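PDB 3OH8: nucleoside-diphosphate sugar epimerase (SulA family), which probably acts as an NAD-dependent epimerase on nucleoside-diphosphate sugars, although its exact substrate is not established. Local coordinates for residues D343-I348 and I362-P367; T415-L420 and H425-T430; A88-V93 and S116-M121. All coordinates share one frame; numbering follows the deposited sequence.

Contact 1 of 3, residues D343-I348 and I362-P367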
loop_
_atom_site.group_PDB
_atom_site.type_symbol
_atom_site.label_atom_id
_atom_site.label_comp_id
_atom_site.label_asym_id
_atom_site.label_seq_id
_atom_site.Cartn_x
_atom_site.Cartn_y
_atom_site.Cartn_z
ATOM N N ASP A 343 -1.077 -3.126 2.615
ATOM C CA ASP A 343 -0.667 -3.682 1.331
ATOM C C ASP A 343 -1.629 -4.774 0.877
ATOM O O ASP A 343 -1.937 -4.891 -0.312
ATOM C CB ASP A 343 0.762 -4.216 1.383
ATOM C CG ASP A 343 1.791 -3.118 1.526
ATOM O OD1 ASP A 343 1.666 -2.088 0.832
ATOM O OD2 ASP A 343 2.730 -3.288 2.339
ATOM N N ASP A 344 -2.118 -5.577 1.818
ATOM C CA ASP A 344 -3.098 -6.592 1.451
ATOM C C ASP A 344 -4.409 -5.980 0.973
ATOM O O ASP A 344 -5.066 -6.541 0.092
ATOM C CB ASP A 344 -3.330 -7.586 2.583
ATOM C CG ASP A 344 -2.235 -8.640 2.638
ATOM O OD1 ASP A 344 -1.964 -9.248 1.580
ATOM O OD2 ASP A 344 -1.644 -8.855 3.717
ATOM N N LEU A 345 -4.776 -4.830 1.537
ATOM C CA LEU A 345 -6.004 -4.158 1.137
ATOM C C LEU A 345 -5.893 -3.636 -0.299
ATOM O O LEU A 345 -6.781 -3.899 -1.121
ATOM C CB LEU A 345 -6.365 -3.032 2.106
ATOM C CG LEU A 345 -7.613 -2.202 1.760
ATOM C CD1 LEU A 345 -8.834 -3.093 1.645
ATOM C CD2 LEU A 345 -7.855 -1.116 2.820
ATOM N N THR A 346 -4.808 -2.922 -0.616
ATOM C CA THR A 346 -4.625 -2.486 -1.998
ATOM C C THR A 346 -4.505 -3.679 -2.964
ATOM O O THR A 346 -5.063 -3.630 -4.063
ATOM C CB THR A 346 -3.465 -1.461 -2.182
ATOM O OG1 THR A 346 -2.211 -2.058 -1.831
ATOM C CG2 THR A 346 -3.700 -0.231 -1.296
ATOM N N ASP A 347 -3.797 -4.742 -2.563
ATOM C CA ASP A 347 -3.752 -5.962 -3.382
ATOM C C ASP A 347 -5.162 -6.410 -3.751
ATOM O O ASP A 347 -5.431 -6.805 -4.891
ATOM C CB ASP A 347 -3.038 -7.103 -2.658
ATOM C CG ASP A 347 -1.516 -6.993 -2.733
ATOM O OD1 ASP A 347 -0.994 -6.007 -3.307
ATOM O OD2 ASP A 347 -0.843 -7.902 -2.210
ATOM N N ILE A 348 -6.064 -6.366 -2.769
ATOM C CA ILE A 348 -7.436 -6.825 -2.988
ATOM C C ILE A 348 -8.165 -5.901 -3.954
ATOM O O ILE A 348 -8.859 -6.364 -4.857
ATOM C CB ILE A 348 -8.181 -6.994 -1.647
ATOM C CG1 ILE A 348 -7.608 -8.214 -0.910
ATOM C CG2 ILE A 348 -9.665 -7.189 -1.874
ATOM C CD1 ILE A 348 -7.944 -8.267 0.586
ATOM N N ILE A 362 -16.856 -8.717 -0.777
ATOM C CA ILE A 362 -15.592 -9.370 -0.476
ATOM C C ILE A 362 -15.113 -8.892 0.891
ATOM O O ILE A 362 -14.972 -7.694 1.101
ATOM C CB ILE A 362 -14.530 -8.985 -1.506
ATOM C CG1 ILE A 362 -14.979 -9.383 -2.919
ATOM C CG2 ILE A 362 -13.223 -9.636 -1.156
ATOM C CD1 ILE A 362 -15.095 -10.907 -3.129
ATOM N N ASN A 363 -14.905 -9.807 1.839
ATOM C CA ASN A 363 -14.319 -9.408 3.116
ATOM C C ASN A 363 -12.827 -9.140 2.915
ATOM O O ASN A 363 -12.051 -10.071 2.684
ATOM C CB ASN A 363 -14.515 -10.481 4.195
ATOM C CG ASN A 363 -15.960 -10.571 4.696
ATOM O OD1 ASN A 363 -16.332 -11.529 5.384
ATOM N ND2 ASN A 363 -16.766 -9.575 4.375
ATOM N N ALA A 364 -12.423 -7.875 2.974
ATOM C CA ALA A 364 -10.999 -7.556 2.843
ATOM C C ALA A 364 -10.411 -7.452 4.233
ATOM O O ALA A 364 -10.307 -6.366 4.796
ATOM C CB ALA A 364 -10.795 -6.266 2.070
ATOM N N VAL A 365 -10.074 -8.608 4.790
ATOM C CA VAL A 365 -9.545 -8.727 6.137
ATOM C C VAL A 365 -8.486 -9.811 6.077
ATOM O O VAL A 365 -8.567 -10.713 5.252
ATOM C CB VAL A 365 -10.646 -9.173 7.142
ATOM C CG1 VAL A 365 -11.815 -8.169 7.152
ATOM C CG2 VAL A 365 -11.139 -10.589 6.806
ATOM N N ALA A 366 -7.477 -9.718 6.932
ATOM C CA ALA A 366 -6.500 -10.793 7.030
ATOM C C ALA A 366 -7.197 -12.060 7.523
ATOM O O ALA A 366 -8.213 -11.978 8.202
ATOM C CB ALA A 366 -5.357 -10.392 7.974
ATOM N N PRO A 367 -6.663 -13.236 7.156
ATOM C CA PRO A 367 -7.202 -14.535 7.577
ATOM C C PRO A 367 -7.318 -14.666 9.103
ATOM O O PRO A 367 -8.128 -15.464 9.564
ATOM C CB PRO A 367 -6.162 -15.537 7.067
ATOM C CG PRO A 367 -5.462 -14.851 5.939
ATOM C CD PRO A 367 -5.522 -13.368 6.222
#
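L345 of helix 342-354 and A364 of strand 360-364 bring the two backbones nearest, with CA atoms 6.3 Å apart. The short segments run almost antiparallel, at 155° and with axes 9.6 Å apart, as expected where the helix of a Rossmann-like beta-alpha-beta crossover leads back into the sheet. Strand 336-341, before the helix, and strand 360-364, after it, both run parallel to strand 298-308; I362 and A364 are hydrogen-bonded through their backbones to the latter. The helix is tied within this segment by the bonds D347 N to D343 O and I348 N to D344 O.

The contact itself is wholly apolar and buried. The small methyl of A364 faces the helix and receives two longer side chains, from L345 and I348, three residues apart on the same side of the helix. L345 extends with CG anti to the backbone N (chi1 177°), which carries CD1 over to A364 CB at 3.8 Å; beyond the segments the same leucine touches T304 and A307 of strand 298-308. I348 also rests on I340 of strand 336-341 and on L420 of helix 418-422. One branch of I348 serves each strand residue: CG2 approaches I362 CG2 at 4.4 Å, while the CG1 arm, extended at chi2 163°, sets CD1 3.8 Å from A364 CB and 3.9 Å from A364 CA.

Contact 2 of 3, residues T415-L420 and H425-T430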
loop_
_atom_site.group_PDB
_atom_site.type_symbol
_atom_site.label_atom_id
_atom_site.label_comp_id
_atom_site.label_asym_id
_atom_site.label_seq_id
_atom_site.Cartn_x
_atom_site.Cartn_y
_atom_site.Cartn_z
ATOM N N THR A 415 -14.245 -11.528 11.521
ATOM C CA THR A 415 -14.437 -11.670 10.088
ATOM C C THR A 415 -13.448 -12.671 9.470
ATOM O O THR A 415 -12.279 -12.756 9.873
ATOM C CB THR A 415 -14.317 -10.305 9.373
ATOM O OG1 THR A 415 -14.878 -9.265 10.191
ATOM C CG2 THR A 415 -15.056 -10.337 8.047
ATOM N N ALA A 416 -13.927 -13.440 8.501
ATOM C CA ALA A 416 -13.059 -14.299 7.694
ATOM C C ALA A 416 -13.130 -13.872 6.225
ATOM O O ALA A 416 -14.210 -13.540 5.719
ATOM C CB ALA A 416 -13.449 -15.783 7.851
ATOM N N PRO A 417 -11.972 -13.848 5.549
ATOM C CA PRO A 417 -11.928 -13.586 4.106
ATOM C C PRO A 417 -12.259 -14.862 3.333
ATOM O O PRO A 417 -11.434 -15.384 2.583
ATOM C CB PRO A 417 -10.480 -13.152 3.876
ATOM C CG PRO A 417 -9.695 -13.911 4.943
ATOM C CD PRO A 417 -10.634 -14.077 6.129
ATOM N N ALA A 418 -13.470 -15.368 3.531
ATOM C CA ALA A 418 -13.846 -16.670 2.977
ATOM C C ALA A 418 -13.806 -16.692 1.451
ATOM O O ALA A 418 -13.314 -17.649 0.845
ATOM C CB ALA A 418 -15.238 -17.084 3.478
ATOM N N ALA A 419 -14.327 -15.636 0.836
ATOM C CA ALA A 419 -14.395 -15.559 -0.612
ATOM C C ALA A 419 -12.986 -15.561 -1.230
ATOM O O ALA A 419 -12.739 -16.211 -2.253
ATOM C CB ALA A 419 -15.170 -14.323 -1.023
ATOM N N LEU A 420 -12.057 -14.841 -0.606
ATOM C CA LEU A 420 -10.685 -14.797 -1.106
ATOM C C LEU A 420 -9.965 -16.139 -0.907
ATOM O O LEU A 420 -9.261 -16.620 -1.797
ATOM C CB LEU A 420 -9.909 -13.660 -0.440
ATOM C CG LEU A 420 -10.370 -12.272 -0.903
ATOM C CD1 LEU A 420 -9.758 -11.177 -0.055
ATOM C CD2 LEU A 420 -10.041 -12.082 -2.386
ATOM N N HIS A 425 -6.511 -16.859 -2.787
ATOM C CA HIS A 425 -5.784 -15.596 -2.691
ATOM C C HIS A 425 -4.584 -15.744 -1.764
ATOM O O HIS A 425 -4.682 -16.343 -0.696
ATOM C CB HIS A 425 -6.723 -14.493 -2.179
ATOM C CG HIS A 425 -6.112 -13.129 -2.173
ATOM N ND1 HIS A 425 -5.936 -12.389 -3.321
ATOM C CD2 HIS A 425 -5.649 -12.363 -1.155
ATOM C CE1 HIS A 425 -5.384 -11.228 -3.016
ATOM N NE2 HIS A 425 -5.193 -11.192 -1.709
ATOM N N THR A 426 -3.453 -15.180 -2.167
ATOM C CA THR A 426 -2.271 -15.139 -1.326
ATOM C C THR A 426 -2.256 -13.804 -0.586
ATOM O O THR A 426 -2.415 -12.748 -1.196
ATOM C CB THR A 426 -0.985 -15.282 -2.183
ATOM O OG1 THR A 426 -0.944 -16.592 -2.777
ATOM C CG2 THR A 426 0.282 -15.055 -1.347
ATOM N N PHE A 427 -2.082 -13.851 0.731
ATOM C CA PHE A 427 -1.953 -12.633 1.524
ATOM C C PHE A 427 -0.487 -12.384 1.809
ATOM O O PHE A 427 0.268 -13.314 2.063
ATOM C CB PHE A 427 -2.693 -12.762 2.857
ATOM C CG PHE A 427 -4.180 -12.736 2.726
ATOM C CD1 PHE A 427 -4.883 -13.900 2.480
ATOM C CD2 PHE A 427 -4.878 -11.547 2.853
ATOM C CE1 PHE A 427 -6.263 -13.889 2.365
ATOM C CE2 PHE A 427 -6.262 -11.521 2.731
ATOM C CZ PHE A 427 -6.958 -12.692 2.487
ATOM N N ARG A 428 -0.093 -11.118 1.778
ATOM C CA ARG A 428 1.256 -10.729 2.142
ATOM C C ARG A 428 1.495 -10.932 3.632
ATOM O O ARG A 428 2.564 -11.387 4.037
ATOM C CB ARG A 428 1.491 -9.263 1.796
ATOM C CG ARG A 428 1.439 -8.968 0.302
ATOM C CD ARG A 428 1.983 -7.575 0.008
ATOM N NE ARG A 428 1.654 -7.136 -1.351
ATOM C CZ ARG A 428 2.288 -6.156 -1.985
ATOM N NH1 ARG A 428 3.280 -5.524 -1.375
ATOM N NH2 ARG A 428 1.932 -5.806 -3.222
ATOM N N TYR A 429 0.506 -10.575 4.446
ATOM C CA TYR A 429 0.639 -10.693 5.895
ATOM C C TYR A 429 -0.575 -11.381 6.507
ATOM O O TYR A 429 -1.649 -10.799 6.620
ATOM C CB TYR A 429 0.862 -9.317 6.514
ATOM C CG TYR A 429 1.993 -8.593 5.840
ATOM C CD1 TYR A 429 3.314 -8.926 6.122
ATOM C CD2 TYR A 429 1.744 -7.611 4.883
ATOM C CE1 TYR A 429 4.371 -8.287 5.478
ATOM C CE2 TYR A 429 2.788 -6.960 4.242
ATOM C CZ TYR A 429 4.100 -7.315 4.543
ATOM O OH TYR A 429 5.138 -6.695 3.919
ATOM N N THR A 430 -0.401 -12.639 6.885
ATOM C CA THR A 430 -1.485 -13.382 7.515
ATOM C C THR A 430 -1.504 -13.122 9.026
ATOM O O THR A 430 -2.536 -13.276 9.681
ATOM C CB THR A 430 -1.356 -14.901 7.236
ATOM O OG1 THR A 430 -0.055 -15.342 7.627
ATOM C CG2 THR A 430 -1.527 -15.195 5.749
#
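The imidazole of H425 has L420 CD2 over one face, 4.1 Å from H425 CG, and meets F427 with its edge. H425 CD2 stands 3.8 Å above the phenyl plane, over its centre, while F427 CE1 lies in the plane of the imidazole, so the edge of one ring is presented to the face of the other. Across the segments, the far corner of the phenyl is approached obliquely: P417 CB comes within 3.8 Å of F427 CZ and L420 CD1 within 4.1 Å of the same atom. With CG of H425 anti to the backbone N (chi1 -174°), its side chain runs alongside that of L420, and the two CB atoms are 3.7 Å apart.

H425 N also donates to L420 O at 2.9 Å; the bond is nearly straight at 169°, though the donor sits above the carbonyl plane. R351 hydrogen-bonds to ND1 of the imidazole, and I348 packs against both L420 and H425. P417, the N-cap residue, is the centre of an inverse gamma turn. The arrangement is a short helix entered through a proline turn, with the loop after it folding back on L420, within the DUF1731 region.

Contact 3 of 3, residues A88-V93 and S116-M121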
loop_
_atom_site.group_PDB
_atom_site.type_symbol
_atom_site.label_atom_id
_atom_site.label_comp_id
_atom_site.label_asym_id
_atom_site.label_seq_id
_atom_site.Cartn_x
_atom_site.Cartn_y
_atom_site.Cartn_z
ATOM N N ALA A 88 20.584 15.320 5.041
ATOM C CA ALA A 88 21.450 16.131 4.201
ATOM C C ALA A 88 22.741 15.406 3.884
ATOM O O ALA A 88 23.131 14.472 4.585
ATOM C CB ALA A 88 21.746 17.455 4.870
ATOM N N ASN A 89 23.411 15.859 2.831
ATOM C CA ASN A 89 24.635 15.219 2.381
ATOM C C ASN A 89 24.353 13.747 2.084
ATOM O O ASN A 89 25.159 12.862 2.370
ATOM C CB ASN A 89 25.725 15.369 3.438
ATOM C CG ASN A 89 27.107 15.528 2.828
ATOM O OD1 ASN A 89 27.542 16.641 2.530
ATOM N ND2 ASN A 89 27.801 14.413 2.637
ATOM N N TRP A 90 23.186 13.512 1.502
ATOM C CA TRP A 90 22.680 12.171 1.256
ATOM C C TRP A 90 23.008 11.750 -0.172
ATOM O O TRP A 90 22.728 12.477 -1.124
ATOM C CB TRP A 90 21.165 12.170 1.498
ATOM C CG TRP A 90 20.440 10.893 1.162
ATOM C CD1 TRP A 90 19.925 10.537 -0.055
ATOM C CD2 TRP A 90 20.123 9.824 2.058
ATOM N NE1 TRP A 90 19.311 9.309 0.031
ATOM C CE2 TRP A 90 19.422 8.850 1.317
ATOM C CE3 TRP A 90 20.365 9.594 3.416
ATOM C CZ2 TRP A 90 18.958 7.668 1.888
ATOM C CZ3 TRP A 90 19.912 8.418 3.979
ATOM C CH2 TRP A 90 19.212 7.469 3.216
ATOM N N ARG A 91 23.610 10.575 -0.326
ATOM C CA ARG A 91 23.882 10.058 -1.663
ATOM C C ARG A 91 23.545 8.565 -1.731
ATOM O O ARG A 91 24.187 7.746 -1.081
ATOM C CB ARG A 91 25.344 10.315 -2.042
ATOM C CG ARG A 91 25.610 10.354 -3.535
ATOM C CD ARG A 91 26.958 11.029 -3.844
ATOM N NE ARG A 91 27.214 11.100 -5.279
ATOM C CZ ARG A 91 27.823 10.142 -5.970
ATOM N NH1 ARG A 91 28.247 9.043 -5.351
ATOM N NH2 ARG A 91 28.010 10.280 -7.276
ATOM N N HIS A 92 22.541 8.220 -2.534
ATOM C CA HIS A 92 22.002 6.866 -2.555
ATOM C C HIS A 92 22.205 6.257 -3.938
ATOM O O HIS A 92 21.558 6.660 -4.904
ATOM C CB HIS A 92 20.507 6.915 -2.187
ATOM C CG HIS A 92 19.855 5.564 -2.074
ATOM N ND1 HIS A 92 20.465 4.403 -2.474
ATOM C CD2 HIS A 92 18.632 5.217 -1.597
ATOM C CE1 HIS A 92 19.643 3.380 -2.259
ATOM N NE2 HIS A 92 18.535 3.846 -1.727
ATOM N N VAL A 93 23.123 5.300 -4.039
ATOM C CA VAL A 93 23.347 4.602 -5.295
ATOM C C VAL A 93 22.522 3.304 -5.334
ATOM O O VAL A 93 22.566 2.502 -4.398
ATOM C CB VAL A 93 24.843 4.253 -5.500
ATOM C CG1 VAL A 93 25.031 3.483 -6.804
ATOM C CG2 VAL A 93 25.700 5.521 -5.491
ATOM N N SER A 116 22.954 1.521 11.661
ATOM C CA SER A 116 21.830 1.125 12.486
ATOM C C SER A 116 20.613 2.023 12.266
ATOM O O SER A 116 19.480 1.616 12.518
ATOM C CB SER A 116 22.224 1.131 13.960
ATOM O OG SER A 116 21.105 0.823 14.774
ATOM N N THR A 117 20.858 3.241 11.794
ATOM C CA THR A 117 19.803 4.215 11.518
ATOM C C THR A 117 19.018 3.881 10.242
ATOM O O THR A 117 17.881 4.331 10.055
ATOM C CB THR A 117 20.421 5.626 11.327
ATOM O OG1 THR A 117 21.166 5.993 12.496
ATOM C CG2 THR A 117 19.347 6.667 11.056
ATOM N N LEU A 118 19.629 3.094 9.361
ATOM C CA LEU A 118 19.104 2.908 8.020
ATOM C C LEU A 118 18.560 1.511 7.808
ATOM O O LEU A 118 17.960 1.223 6.781
ATOM C CB LEU A 118 20.212 3.164 7.003
ATOM C CG LEU A 118 20.872 4.541 7.062
ATOM C CD1 LEU A 118 22.258 4.498 6.428
ATOM C CD2 LEU A 118 19.984 5.579 6.390
ATOM N N THR A 119 18.785 0.636 8.774
ATOM C CA THR A 119 18.364 -0.748 8.662
ATOM C C THR A 119 16.867 -0.905 8.370
ATOM O O THR A 119 16.472 -1.651 7.466
ATOM C CB THR A 119 18.730 -1.515 9.939
ATOM O OG1 THR A 119 20.151 -1.676 9.985
ATOM C CG2 THR A 119 18.081 -2.871 9.940
ATOM N N GLY A 120 16.042 -0.210 9.141
ATOM C CA GLY A 120 14.595 -0.275 8.987
ATOM C C GLY A 120 14.135 0.180 7.613
ATOM O O GLY A 120 13.371 -0.512 6.941
HETATM N N MSE A 121 14.603 1.352 7.205
HETATM C CA MSE A 121 14.298 1.905 5.894
HETATM C C MSE A 121 14.584 0.892 4.798
HETATM O O MSE A 121 13.753 0.656 3.923
HETATM C CB MSE A 121 15.145 3.152 5.630
HETATM C CG MSE A 121 15.093 3.657 4.176
HETATM SE SE MSE A 121 16.021 5.195 3.836
HETATM C CE MSE A 121 15.752 5.349 2.077
#
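W90, just ahead of strand 91-99, carries nearly all of this contact, meeting L118, just before helix 119-139, and M121 in its first turn. A long helix following the last strand of a curved antiparallel sheet, with the strand order 1-7-6-5-4-3-2, is consistent with a helix-grip fold in the N-terminal part of the chain, and here the near end of that helix is joined to the sheet.

The indole extends from the backbone with CG anti to N (chi1 174°), which sends its six-membered ring toward the helix. L118 runs antiparallel to the indole and brings CD2 against its rim, almost level with the ring, 3.7 Å from W90 CZ3 and 3.8 Å from W90 CH2. W60 meets the indole edge-to-face, and V109 of the adjoining strand 102-110 touches both W90 and L118, so the tryptophan is packed between sheet and helix.

R91 belongs to the sheet: its backbone bonds to S110, whereas W90 and H92 bond to C79 and D77 on the strand's other side. H92 comes next on the helix-facing side, more loosely, with CD2 4.7 Å from M121 CE. Its imidazole stacks on that of H94 and meets the ring of F122 steeply.

M121, a selenomethionine, reaches back toward W90 with a fully extended chain. This Met-aromatic contact is oblique: SE lies 5.2 Å from the centroid of the six-membered ring, 69° off its normal, with SE 4.0 Å from W90 CH2 and CE 4.0 Å from W90 CZ2.

Contacts 1 and 2 have centres 6 Å apart; contact 1 lies within the Rossmann-like part and contact 2 within the DUF1731 region, and the two meet through two polar links. D344 OD1 lies 2.7 Å from R428 N in a probable hydrogen bond, and D347 OD2 forms a salt bridge with R428 NE, also at 2.7 Å. Contact 3 belongs to the N-terminal sheet-and-helix part, its centre about 31 Å from that of contact 1 and 34 Å from that of contact 2. Yet helix 119-139, which begins at contact 3, passes the loop of contact 2, where its D132 makes a second salt bridge to R428; that arginine therefore connects all three parts of the chain.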